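PDB 2IIZ: melanin biosynthesis protein TyrA, putative, which binds heme b and acts as a dye-decolorizing peroxidase of the DyP-type family. Local coordinates for the interface of chains A and B. Sequence-based numbering; all coordinates share one arbitrary frame. Chains: chain A/B, Melanin biosynthesis protein TyrA, putative.

Contact 1: the interface of chains A and B. Residues chain A 25, 116, 119-120, 123, 132, 135, 137; chain B 190, 250-252, 254.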
loop_
_atom_site.group_PDB
_atom_site.type_symbol
_atom_site.label_atom_id
_atom_site.label_comp_id
_atom_site.label_asym_id
_atom_site.label_seq_id
_atom_site.Cartn_x
_atom_site.Cartn_y
_atom_site.Cartn_z
ATOM N N LEU A 25 -11.419 -4.015 -3.921
ATOM C CA LEU A 25 -11.251 -5.305 -4.562
ATOM C C LEU A 25 -12.369 -5.530 -5.532
ATOM O O LEU A 25 -13.551 -5.481 -5.174
ATOM C CB LEU A 25 -11.257 -6.434 -3.550
ATOM C CG LEU A 25 -10.274 -6.321 -2.399
ATOM C CD1 LEU A 25 -10.469 -7.493 -1.428
ATOM C CD2 LEU A 25 -8.854 -6.278 -2.924
ATOM N N HIS A 116 -5.435 -5.762 5.701
ATOM C CA HIS A 116 -4.680 -6.789 5.013
ATOM C C HIS A 116 -5.249 -8.125 5.437
ATOM O O HIS A 116 -5.537 -8.964 4.603
ATOM C CB HIS A 116 -3.209 -6.700 5.353
ATOM C CG HIS A 116 -2.346 -7.581 4.510
ATOM N ND1 HIS A 116 -1.819 -7.171 3.305
ATOM C CD2 HIS A 116 -1.917 -8.851 4.701
ATOM C CE1 HIS A 116 -1.102 -8.154 2.790
ATOM N NE2 HIS A 116 -1.145 -9.182 3.618
ATOM N N ALA A 119 -8.992 -8.638 4.090
ATOM C CA ALA A 119 -8.900 -8.915 2.651
ATOM C C ALA A 119 -8.465 -10.355 2.365
ATOM O O ALA A 119 -9.130 -11.088 1.644
ATOM C CB ALA A 119 -7.899 -7.936 1.976
ATOM N N ASN A 120 -7.331 -10.753 2.930
ATOM C CA ASN A 120 -6.894 -12.138 2.828
ATOM C C ASN A 120 -8.099 -13.023 3.177
ATOM O O ASN A 120 -8.469 -13.913 2.407
ATOM C CB ASN A 120 -5.702 -12.432 3.766
ATOM C CG ASN A 120 -4.341 -11.990 3.191
ATOM O OD1 ASN A 120 -4.172 -11.788 1.991
ATOM N ND2 ASN A 120 -3.359 -11.854 4.074
ATOM N N SER A 123 -10.959 -13.035 0.538
ATOM C CA SER A 123 -10.481 -13.764 -0.636
ATOM C C SER A 123 -10.640 -15.290 -0.473
ATOM O O SER A 123 -11.026 -16.005 -1.411
ATOM C CB SER A 123 -9.010 -13.407 -0.879
ATOM O OG SER A 123 -8.384 -14.314 -1.754
ATOM N N LEU A 132 -9.863 -12.525 -8.652
ATOM C CA LEU A 132 -9.484 -11.158 -8.333
ATOM C C LEU A 132 -8.929 -10.491 -9.593
ATOM O O LEU A 132 -8.000 -11.015 -10.211
ATOM C CB LEU A 132 -8.426 -11.119 -7.228
ATOM C CG LEU A 132 -7.971 -9.693 -6.845
ATOM C CD1 LEU A 132 -9.113 -8.905 -6.164
ATOM C CD2 LEU A 132 -6.722 -9.698 -5.968
ATOM N N GLU A 135 -6.890 -4.812 -7.442
ATOM C CA GLU A 135 -6.770 -4.457 -6.043
ATOM C C GLU A 135 -6.048 -3.130 -5.951
ATOM O O GLU A 135 -5.040 -2.919 -6.633
ATOM C CB GLU A 135 -5.989 -5.510 -5.270
ATOM C CG GLU A 135 -5.622 -5.022 -3.870
ATOM C CD GLU A 135 -5.051 -6.094 -2.952
ATOM O OE1 GLU A 135 -4.597 -7.166 -3.456
ATOM O OE2 GLU A 135 -5.062 -5.837 -1.716
ATOM N N ARG A 137 -5.144 0.177 -2.828
ATOM C CA ARG A 137 -5.187 0.608 -1.428
ATOM C C ARG A 137 -5.238 2.126 -1.351
ATOM O O ARG A 137 -4.397 2.820 -1.932
ATOM C CB ARG A 137 -3.984 0.034 -0.649
ATOM C CG ARG A 137 -3.985 -1.510 -0.711
ATOM C CD ARG A 137 -3.339 -2.270 0.472
ATOM N NE ARG A 137 -3.685 -3.696 0.358
ATOM C CZ ARG A 137 -3.373 -4.666 1.224
ATOM N NH1 ARG A 137 -2.677 -4.410 2.341
ATOM N NH2 ARG A 137 -3.772 -5.917 0.957
ATOM N N LEU B 190 0.916 -18.627 2.117
ATOM C CA LEU B 190 0.153 -18.543 3.359
ATOM C C LEU B 190 -0.911 -19.632 3.486
ATOM O O LEU B 190 -1.213 -20.082 4.603
ATOM C CB LEU B 190 -0.490 -17.164 3.495
ATOM C CG LEU B 190 0.495 -16.023 3.734
ATOM C CD1 LEU B 190 -0.256 -14.715 3.739
ATOM C CD2 LEU B 190 1.267 -16.168 5.036
ATOM N N SER B 250 0.284 -7.771 -0.875
ATOM C CA SER B 250 -1.141 -7.711 -1.166
ATOM C C SER B 250 -1.615 -9.085 -1.607
ATOM O O SER B 250 -0.856 -10.045 -1.549
ATOM C CB SER B 250 -1.373 -6.742 -2.308
ATOM O OG SER B 250 -1.161 -7.409 -3.539
ATOM N N LEU B 251 -2.860 -9.184 -2.055
ATOM C CA LEU B 251 -3.429 -10.495 -2.368
ATOM C C LEU B 251 -2.624 -11.195 -3.456
ATOM O O LEU B 251 -2.242 -12.336 -3.269
ATOM C CB LEU B 251 -4.918 -10.420 -2.767
ATOM C CG LEU B 251 -5.977 -10.051 -1.705
ATOM C CD1 LEU B 251 -7.381 -10.170 -2.274
ATOM C CD2 LEU B 251 -5.874 -10.915 -0.462
ATOM N N LYS B 252 -2.368 -10.522 -4.580
ATOM C CA LYS B 252 -1.510 -11.080 -5.657
ATOM C C LYS B 252 -0.229 -11.746 -5.121
ATOM O O LYS B 252 0.130 -12.862 -5.525
ATOM C CB LYS B 252 -1.107 -9.981 -6.652
ATOM C CG LYS B 252 -2.210 -9.597 -7.656
ATOM N N GLN B 254 2.481 -11.615 -1.346
ATOM C CA GLN B 254 2.705 -11.098 -0.009
ATOM C C GLN B 254 3.650 -11.957 0.824
ATOM O O GLN B 254 3.646 -13.190 0.746
ATOM C CB GLN B 254 1.381 -10.981 0.720
ATOM C CG GLN B 254 0.730 -12.302 1.113
ATOM C CD GLN B 254 -0.672 -12.065 1.627
ATOM O OE1 GLN B 254 -0.852 -11.528 2.699
ATOM N NE2 GLN B 254 -1.660 -12.461 0.863
#
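B:Leu251, in the loop joining strands 246-249 and 254-262 of this DyP-type peroxidase, plugs a groove on chain A between helix 112-125 and strand 130-139. It illustrates how an apolar plug can be framed by polar clamps. Its branches divide the work: CD1 faces A:Leu132 CD2 at 3.8 Å and the A:Ser123 methylene, while CD2 slides alongside A:Asn120 and lies 3.7 Å from its CA. A:Leu132 crosses the plug at about a right angle. Beside it, the carboxylate of A:Glu135 spends its two oxygens differently. A:Glu135 OE1 takes the backbone N of B:Leu251 on its syn lone pair at 3.0 Å. A:Arg137 NE and NH2 both converge side-on on A:Glu135 OE2, and together with the OE1 bond they should hold the carboxylate. An extended A:Glu135 chain, with CG anti to the backbone N (chi1 169°), brings OE1 to the loop. On the helix side, A:Asn120 and B:Gln254 meet tip to tip, their amide planes turned 37° apart: B:Gln254 NE2 gives to A:Asn120 OD1 at 2.8 Å, and A:Asn120 ND2 to B:Gln254 OE1 at 2.9 Å. Within chain A, A:Arg137 NH1 donates to A:His116 ND1, tying strand 130-139 to helix 112-125, and A:Leu25 of strand 21-29 borders the B:Leu251 site.

Contact 2: the interface of chains A and B. Residues chain A 139, 147, 190, 249-251, 254; chain B 116, 120, 137.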
loop_
_atom_site.group_PDB
_atom_site.type_symbol
_atom_site.label_atom_id
_atom_site.label_comp_id
_atom_site.label_asym_id
_atom_site.label_seq_id
_atom_site.Cartn_x
_atom_site.Cartn_y
_atom_site.Cartn_z
ATOM N N PHE A 139 -5.551 5.805 0.928
ATOM C CA PHE A 139 -5.019 6.376 2.149
ATOM C C PHE A 139 -5.428 7.835 2.302
ATOM O O PHE A 139 -5.473 8.567 1.315
ATOM C CB PHE A 139 -3.511 6.250 2.158
ATOM C CG PHE A 139 -2.831 6.974 1.030
ATOM C CD1 PHE A 139 -2.730 6.396 -0.226
ATOM C CD2 PHE A 139 -2.283 8.233 1.230
ATOM C CE1 PHE A 139 -2.097 7.060 -1.274
ATOM C CE2 PHE A 139 -1.639 8.908 0.181
ATOM C CZ PHE A 139 -1.548 8.317 -1.067
ATOM N N LEU A 147 -4.417 14.438 -3.461
ATOM C CA LEU A 147 -2.980 14.629 -3.693
ATOM C C LEU A 147 -2.668 15.946 -4.413
ATOM O O LEU A 147 -1.502 16.348 -4.467
ATOM C CB LEU A 147 -2.402 13.448 -4.459
ATOM C CG LEU A 147 -2.323 12.141 -3.658
ATOM C CD1 LEU A 147 -2.266 10.987 -4.601
ATOM C CD2 LEU A 147 -1.098 12.121 -2.731
ATOM N N LEU A 190 0.454 14.705 -11.656
ATOM C CA LEU A 190 0.882 15.579 -10.568
ATOM C C LEU A 190 1.987 16.551 -10.977
ATOM O O LEU A 190 2.053 17.676 -10.455
ATOM C CB LEU A 190 1.333 14.749 -9.367
ATOM C CG LEU A 190 0.212 14.000 -8.653
ATOM C CD1 LEU A 190 0.805 13.142 -7.564
ATOM C CD2 LEU A 190 -0.833 14.927 -8.053
ATOM N N GLY A 249 -2.627 4.680 -4.640
ATOM C CA GLY A 249 -1.585 4.353 -5.604
ATOM C C GLY A 249 -0.172 4.557 -5.107
ATOM O O GLY A 249 0.116 4.389 -3.925
ATOM N N SER A 250 0.709 4.929 -6.037
ATOM C CA SER A 250 2.148 4.826 -5.849
ATOM C C SER A 250 2.849 5.552 -6.985
ATOM O O SER A 250 2.197 6.204 -7.793
ATOM C CB SER A 250 2.552 3.366 -5.901
ATOM O OG SER A 250 2.710 2.972 -7.252
ATOM N N LEU A 251 4.169 5.436 -7.058
ATOM C CA LEU A 251 4.923 6.215 -8.040
ATOM C C LEU A 251 4.479 5.884 -9.459
ATOM O O LEU A 251 4.178 6.792 -10.213
ATOM C CB LEU A 251 6.450 6.034 -7.900
ATOM C CG LEU A 251 7.180 6.608 -6.667
ATOM C CD1 LEU A 251 8.683 6.440 -6.798
ATOM C CD2 LEU A 251 6.865 8.076 -6.442
ATOM N N GLN A 254 -0.917 7.137 -9.545
ATOM C CA GLN A 254 -1.508 7.668 -8.331
ATOM C C GLN A 254 -2.535 8.766 -8.586
ATOM O O GLN A 254 -2.391 9.595 -9.490
ATOM C CB GLN A 254 -0.417 8.220 -7.434
ATOM C CG GLN A 254 0.248 9.502 -7.923
ATOM C CD GLN A 254 1.454 9.827 -7.070
ATOM O OE1 GLN A 254 1.315 10.201 -5.925
ATOM N NE2 GLN A 254 2.631 9.680 -7.626
ATOM N N HIS B 116 4.443 8.604 1.211
ATOM C CA HIS B 116 3.982 8.789 -0.149
ATOM C C HIS B 116 4.561 10.095 -0.646
ATOM O O HIS B 116 5.124 10.147 -1.725
ATOM C CB HIS B 116 2.471 8.815 -0.211
ATOM C CG HIS B 116 1.929 8.776 -1.603
ATOM N ND1 HIS B 116 1.670 7.597 -2.267
ATOM C CD2 HIS B 116 1.594 9.775 -2.454
ATOM C CE1 HIS B 116 1.200 7.874 -3.471
ATOM N NE2 HIS B 116 1.143 9.186 -3.607
ATOM N N ASN B 120 7.437 10.449 -3.668
ATOM C CA ASN B 120 7.178 11.327 -4.801
ATOM C C ASN B 120 8.344 12.321 -4.884
ATOM O O ASN B 120 8.976 12.463 -5.934
ATOM C CB ASN B 120 5.829 12.068 -4.653
ATOM C CG ASN B 120 4.610 11.219 -5.067
ATOM O OD1 ASN B 120 4.717 10.227 -5.786
ATOM N ND2 ASN B 120 3.436 11.634 -4.609
ATOM N N ARG B 137 5.631 -1.571 -0.562
ATOM C CA ARG B 137 5.292 -0.908 0.700
ATOM C C ARG B 137 5.172 -1.936 1.814
ATOM O O ARG B 137 4.431 -2.917 1.696
ATOM C CB ARG B 137 3.999 -0.077 0.544
ATOM C CG ARG B 137 4.168 0.985 -0.566
ATOM C CD ARG B 137 3.335 2.282 -0.442
ATOM N NE ARG B 137 3.838 3.259 -1.422
ATOM C CZ ARG B 137 3.423 4.521 -1.578
ATOM N NH1 ARG B 137 2.457 5.040 -0.808
ATOM N NH2 ARG B 137 3.997 5.271 -2.528
#
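A:Phe139 drives its tip onto the imidazole of B:His116, in helix 112-125 of a DyP-type peroxidase, and the ring shows how a flat group can be fixed on a face and at its edge together. A:Phe139 CZ stands 3.4 Å above the B:His116 ring plane, over its centre, and the two side chains cross at about a right angle. A:Leu147 adds its CD2 methyl 3.6 Å from CD2 of B:His116. At the ring edge, B:Arg137 NH1 donates to B:His116 ND1 at 3.0 Å, nearly in the imidazole plane. At the other ring nitrogen, B:His116 NE2 donates to the carboxamide oxygen A:Gln254 OE1 at 2.5 Å, from above the carbonyl plane and not along a lone pair; the two bonds together should limit rotation of the ring. B:His116 points there because CG lies anti to the backbone N (chi1 -170°). An alanine here would probably leave A:Gln254 OE1 without one of its donors and B:Arg137 NH1 without this acceptor, and open a gap beneath the A:Phe139 tip. The contact is looser on the A:Gly249 and A:Ser250 side and at the A:Leu190 margin. A:Gly249 O sits 3.9 Å above the B:Arg137 guanidinium plane, offset toward the rim, and B:Arg137 NH2 lies 3.8 Å from A:Ser250 CA. Farther along the helix, A:Leu190 CD1 stays 4.2 Å from B:Asn120 ND2, hiding little surface.

Contact 3: the interface of chains A and B. Residues chain A 139-142, 147; chain B 111, 113-114, 116-117.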
loop_
_atom_site.group_PDB
_atom_site.type_symbol
_atom_site.label_atom_id
_atom_site.label_comp_id
_atom_site.label_asym_id
_atom_site.label_seq_id
_atom_site.Cartn_x
_atom_site.Cartn_y
_atom_site.Cartn_z
ATOM N N PHE A 139 -5.551 5.805 0.928
ATOM C CA PHE A 139 -5.019 6.376 2.149
ATOM C C PHE A 139 -5.428 7.835 2.302
ATOM O O PHE A 139 -5.473 8.567 1.315
ATOM C CB PHE A 139 -3.511 6.250 2.158
ATOM C CG PHE A 139 -2.831 6.974 1.030
ATOM C CD1 PHE A 139 -2.730 6.396 -0.226
ATOM C CD2 PHE A 139 -2.283 8.233 1.230
ATOM C CE1 PHE A 139 -2.097 7.060 -1.274
ATOM C CE2 PHE A 139 -1.639 8.908 0.181
ATOM C CZ PHE A 139 -1.548 8.317 -1.067
ATOM N N ARG A 140 -5.731 8.238 3.534
ATOM C CA ARG A 140 -5.875 9.652 3.869
ATOM C C ARG A 140 -4.564 10.389 3.620
ATOM O O ARG A 140 -3.508 9.926 4.036
ATOM C CB ARG A 140 -6.258 9.831 5.330
ATOM C CG ARG A 140 -6.459 11.290 5.731
ATOM C CD ARG A 140 -6.996 11.440 7.148
ATOM N NE ARG A 140 -8.391 11.016 7.246
ATOM C CZ ARG A 140 -9.104 10.981 8.375
ATOM N NH1 ARG A 140 -8.564 11.347 9.529
ATOM N NH2 ARG A 140 -10.374 10.576 8.352
ATOM N N PHE A 141 -4.636 11.535 2.941
ATOM C CA PHE A 141 -3.446 12.334 2.684
ATOM C C PHE A 141 -3.574 13.630 3.481
ATOM O O PHE A 141 -4.482 14.428 3.258
ATOM C CB PHE A 141 -3.293 12.619 1.187
ATOM C CG PHE A 141 -2.008 13.323 0.830
ATOM C CD1 PHE A 141 -0.783 12.688 0.990
ATOM C CD2 PHE A 141 -2.024 14.625 0.334
ATOM C CE1 PHE A 141 0.387 13.318 0.667
ATOM C CE2 PHE A 141 -0.844 15.277 -0.000
ATOM C CZ PHE A 141 0.367 14.619 0.169
HETATM N N MSE A 142 -2.656 13.829 4.415
HETATM C CA MSE A 142 -2.652 15.030 5.274
HETATM C C MSE A 142 -4.006 15.156 6.027
HETATM O O MSE A 142 -4.511 14.145 6.498
HETATM C CB MSE A 142 -2.283 16.272 4.441
HETATM C CG MSE A 142 -0.950 16.129 3.703
HETATM SE SE MSE A 142 0.593 15.583 4.830
HETATM C CE MSE A 142 0.442 13.890 4.890
ATOM N N LEU A 147 -4.417 14.438 -3.461
ATOM C CA LEU A 147 -2.980 14.629 -3.693
ATOM C C LEU A 147 -2.668 15.946 -4.413
ATOM O O LEU A 147 -1.502 16.348 -4.467
ATOM C CB LEU A 147 -2.402 13.448 -4.459
ATOM C CG LEU A 147 -2.323 12.141 -3.658
ATOM C CD1 LEU A 147 -2.266 10.987 -4.601
ATOM C CD2 LEU A 147 -1.098 12.121 -2.731
ATOM N N ARG B 111 3.638 7.190 9.672
ATOM C CA ARG B 111 2.594 7.776 8.839
ATOM C C ARG B 111 2.909 7.419 7.409
ATOM O O ARG B 111 4.043 7.567 6.949
ATOM C CB ARG B 111 2.551 9.301 8.979
ATOM C CG ARG B 111 2.002 9.774 10.303
ATOM C CD ARG B 111 1.853 11.272 10.385
ATOM N NE ARG B 111 0.992 11.808 9.324
ATOM C CZ ARG B 111 0.518 13.056 9.317
ATOM N NH1 ARG B 111 0.808 13.895 10.302
ATOM N NH2 ARG B 111 -0.258 13.475 8.324
ATOM N N ASP B 113 1.107 8.619 4.738
ATOM C CA ASP B 113 0.904 9.738 3.846
ATOM C C ASP B 113 2.220 10.492 3.648
ATOM O O ASP B 113 2.530 10.967 2.551
ATOM C CB ASP B 113 -0.283 10.639 4.292
ATOM C CG ASP B 113 -0.184 11.179 5.744
ATOM O OD1 ASP B 113 0.787 10.895 6.505
ATOM O OD2 ASP B 113 -1.141 11.930 6.121
ATOM N N ILE B 114 3.000 10.581 4.714
ATOM C CA ILE B 114 4.264 11.270 4.660
ATOM C C ILE B 114 5.282 10.530 3.808
ATOM O O ILE B 114 6.097 11.154 3.147
ATOM C CB ILE B 114 4.797 11.489 6.080
ATOM C CG1 ILE B 114 4.014 12.627 6.724
ATOM C CG2 ILE B 114 6.275 11.789 6.073
ATOM C CD1 ILE B 114 4.280 12.762 8.192
ATOM N N HIS B 116 4.443 8.604 1.211
ATOM C CA HIS B 116 3.982 8.789 -0.149
ATOM C C HIS B 116 4.561 10.095 -0.646
ATOM O O HIS B 116 5.124 10.147 -1.725
ATOM C CB HIS B 116 2.471 8.815 -0.211
ATOM C CG HIS B 116 1.929 8.776 -1.603
ATOM N ND1 HIS B 116 1.670 7.597 -2.267
ATOM C CD2 HIS B 116 1.594 9.775 -2.454
ATOM C CE1 HIS B 116 1.200 7.874 -3.471
ATOM N NE2 HIS B 116 1.143 9.186 -3.607
ATOM N N LEU B 117 4.426 11.146 0.160
ATOM C CA LEU B 117 4.919 12.474 -0.201
ATOM C C LEU B 117 6.434 12.447 -0.432
ATOM O O LEU B 117 6.939 12.928 -1.455
ATOM C CB LEU B 117 4.550 13.458 0.908
ATOM C CG LEU B 117 4.953 14.937 0.797
ATOM C CD1 LEU B 117 3.908 15.821 1.452
ATOM C CD2 LEU B 117 6.301 15.228 1.429
HETATM O O HOH W 1 -3.588 11.672 7.458
#
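The end of strand 130-139 and the loop that follows it in chain A, where A:Arg140, A:Phe141 and selenomethionine A:Met142 lie, meet the first turns of helix 112-125 in chain B, together with B:Arg111 just ahead of that helix. B:Asp113 carries the polar contact, an example of a carboxylate oriented by its own chain before it is offered to a neighbour. Its CG lies between the backbone N and the carbonyl carbon (chi1 55°), which places the carboxylate for both B:Arg111 and A:Met142 N. B:Arg111 grips it side-on, NE to B:Asp113 OD1 at 3.0 Å and NH2 to OD2 at 2.8 Å, the second bond almost straight (170° at the hydrogen). This pairing should keep the carboxylate from turning and, with the nearby helix start, would probably favour its negative charge. B:Asp113 OD2 then accepts the backbone N of A:Met142 at 3.0 Å on its anti side, somewhat out of the carboxylate plane. The B:Ile114 CD1 methyl backs one face of the arginine. Next to this polar site, A:Phe141 lays its ring edge along the helix, with CE1 3.7 Å from the B:Asp113 carbonyl O and CZ 4.0 Å from B:Leu117 CD1. Its own chain steadies the ring: A:Leu147 CD2 lies over the centre of one face, and A:Met142 CG over the rim of the other. The placement of the selenomethionine methyl CE against B:Asp113 is doubtful. A water bridges the chains, 2.8 Å from both A:Met142 O and B:Asp113 OD2.

Contacts 2 and 3 are neighbours, the centres of their C-alpha atoms about 8 Å apart, and share A:Phe139, A:Leu147 and B:His116; by the same measure contact 1 lies about 19 Å from contact 2 and 21 Å from contact 3. The interface is two-fold symmetric: A:His116, A:Asn120, A:Arg137, B:Leu190, B:Ser250, B:Leu251 and B:Gln254 of contact 1 have their twins, chains exchanged, in contact 2. Helix 112-125 and strand 130-139 recur in all three contacts, from one chain or the other. Such reciprocal use suits a genuine dimer, although the deposited assembly alone does not show one in solution.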